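Long-range contact in phosphate-binding protein PstS 2 (Streptococcus pneumoniae, PDB 4H1X), which probably serves as the solute-binding subunit of the PstSACB ABC transporter, capturing phosphate for import into the cell: residues Phe106-Ser111 against Thr223-Ala228. Numbering follows the deposited sequence.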
# COMPACT_ATOMS: atom_id res chain seq x y z
N PHE A 106 -5.28 0.02 3.16
CA PHE A 106 -5.54 -1.33 2.69
C PHE A 106 -6.90 -1.68 3.26
O PHE A 106 -7.03 -1.93 4.47
CB PHE A 106 -4.48 -2.34 3.10
CG PHE A 106 -3.16 -2.32 2.36
CD1 PHE A 106 -2.91 -1.37 1.36
CD2 PHE A 106 -2.20 -3.30 2.59
CE1 PHE A 106 -1.71 -1.39 0.63
CE2 PHE A 106 -1.00 -3.32 1.86
CZ PHE A 106 -0.76 -2.35 0.90
N ASN A 107 -7.93 -1.52 2.42
CA ASN A 107 -9.30 -1.81 2.81
C ASN A 107 -9.71 -3.22 2.44
O ASN A 107 -9.35 -3.73 1.37
CB ASN A 107 -10.25 -0.83 2.10
CG ASN A 107 -10.22 0.55 2.68
OD1 ASN A 107 -10.21 0.74 3.90
ND2 ASN A 107 -10.19 1.55 1.83
N ILE A 108 -10.53 -3.79 3.30
CA ILE A 108 -11.30 -5.01 3.06
C ILE A 108 -12.75 -4.53 2.94
O ILE A 108 -13.15 -3.54 3.58
CB ILE A 108 -11.11 -6.11 4.12
CG1 ILE A 108 -11.50 -5.62 5.54
CG2 ILE A 108 -9.69 -6.68 4.04
CD1 ILE A 108 -11.65 -6.66 6.57
N VAL A 109 -13.52 -5.17 2.06
CA VAL A 109 -14.90 -4.79 1.82
C VAL A 109 -15.75 -6.05 1.88
O VAL A 109 -15.28 -7.12 1.50
CB VAL A 109 -15.13 -4.01 0.49
CG1 VAL A 109 -14.23 -2.78 0.40
CG2 VAL A 109 -14.91 -4.90 -0.73
N TRP A 110 -16.99 -5.91 2.35
CA TRP A 110 -17.93 -7.02 2.40
C TRP A 110 -19.36 -6.48 2.29
O TRP A 110 -19.57 -5.26 2.41
CB TRP A 110 -17.75 -7.84 3.70
CG TRP A 110 -18.08 -7.10 4.95
CD1 TRP A 110 -19.29 -7.04 5.58
CD2 TRP A 110 -17.15 -6.41 5.79
NE1 TRP A 110 -19.17 -6.35 6.77
CE2 TRP A 110 -17.87 -5.96 6.93
CE3 TRP A 110 -15.78 -6.14 5.70
CZ2 TRP A 110 -17.26 -5.23 7.96
CZ3 TRP A 110 -15.18 -5.40 6.71
CH2 TRP A 110 -15.91 -4.95 7.82
N SER A 111 -20.32 -7.39 2.08
CA SER A 111 -21.72 -7.00 1.98
C SER A 111 -22.52 -7.80 3.00
O SER A 111 -21.93 -8.55 3.80
CB SER A 111 -22.23 -7.31 0.58
OG SER A 111 -22.27 -8.72 0.41
N THR A 223 -19.68 -2.43 3.17
CA THR A 223 -18.96 -1.90 4.32
C THR A 223 -17.47 -2.04 3.97
O THR A 223 -17.09 -3.04 3.36
CB THR A 223 -19.33 -2.66 5.62
OG1 THR A 223 -20.75 -2.59 5.81
CG2 THR A 223 -18.62 -2.08 6.85
N HIS A 224 -16.67 -1.01 4.23
CA HIS A 224 -15.22 -1.07 4.03
C HIS A 224 -14.56 -0.82 5.37
O HIS A 224 -15.12 -0.12 6.23
CB HIS A 224 -14.70 -0.11 2.95
CG HIS A 224 -14.79 1.33 3.34
ND1 HIS A 224 -15.91 2.09 3.05
CD2 HIS A 224 -13.89 2.11 3.98
CE1 HIS A 224 -15.65 3.30 3.51
NE2 HIS A 224 -14.46 3.36 4.08
N ASP A 225 -13.39 -1.38 5.54
CA ASP A 225 -12.65 -1.29 6.79
C ASP A 225 -11.15 -1.28 6.50
O ASP A 225 -10.66 -2.17 5.80
CB ASP A 225 -13.05 -2.52 7.62
CG ASP A 225 -12.24 -2.73 8.87
OD1 ASP A 225 -12.23 -1.82 9.73
OD2 ASP A 225 -11.63 -3.82 9.00
N ALA A 226 -10.42 -0.29 7.03
CA ALA A 226 -8.97 -0.23 6.79
C ALA A 226 -8.24 -1.15 7.77
O ALA A 226 -8.20 -0.87 8.97
CB ALA A 226 -8.46 1.20 6.90
N ILE A 227 -7.67 -2.25 7.26
CA ILE A 227 -6.93 -3.22 8.08
C ILE A 227 -5.47 -2.77 8.25
O ILE A 227 -4.78 -3.28 9.12
CB ILE A 227 -7.01 -4.66 7.51
CG1 ILE A 227 -6.35 -4.79 6.12
CG2 ILE A 227 -8.45 -5.15 7.51
CD1 ILE A 227 -6.05 -6.28 5.62
N ALA A 228 -5.01 -1.84 7.43
CA ALA A 228 -3.64 -1.33 7.50
C ALA A 228 -3.52 -0.04 6.73
O ALA A 228 -4.30 0.22 5.80
CB ALA A 228 -2.66 -2.35 6.91
O HOH W 1 -21.95 -4.46 4.35
O HOH W 2 -21.70 -4.39 7.59
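Phe-106 sits where the partner strand kinks: its N donates almost straight to Ala-228 O (2.8 Å), while its O takes the N-H of Ile-227 nearly along the C=O axis at 2.9 Å. Ile-227 and Ala-228 thus both face Phe-106, a classic beta bulge. The ring leads away from the partner strand to meet Phe-139.

At Asn-107 the register has shifted by one, and this residue pairs with Ala-226. Its side chain lies alongside His-224, OD1 coming to the edge of the imidazole near CD2 and resting 3.5 Å from Ala-226 CB; ND2 is held by the carbonyl of Arg-212.

Ile-108 exchanges both backbone bonds with Asp-225 and lies on the other face of the sheet. With CG1 in the crowded position between N and carbonyl carbon (chi1 59°), the methyl Ile-227 CG2 rests against the CG1-CD1 bond of Ile-108, 3.7 Å from either atom, and the two isoleucines cross at about a right angle, both touching Met-170 of helix 164-180. CD1 also borders Asp-225 OD2, which hydrogen-bonds to His-126.

The two strands run antiparallel at 154° within a mixed sheet of the two-lobed periplasmic-binding-protein fold; strand 103-110 is flanked in the sheet by 207-210 on one edge and 223-236 on the other, both antiparallel to it.

Val-109, back on the face of Asn-107, sets CG1 against His-224 CB.

Trp-110 closes the pairing with two backbone bonds to Thr-223. With CG between the backbone N and the carbonyl carbon (chi1 65°), the indole leans back toward the partner strand: Thr-223 CB sits over the five-membered ring, a CH-pi contact 4.1 Å from the centroid, CG2 reaches CZ2 at 3.6 Å, and Asp-225 CB abuts CZ3. Two waters on Thr-223 OG1 extend the link, one donating to Trp-110 O, the other weakly accepting from NE1.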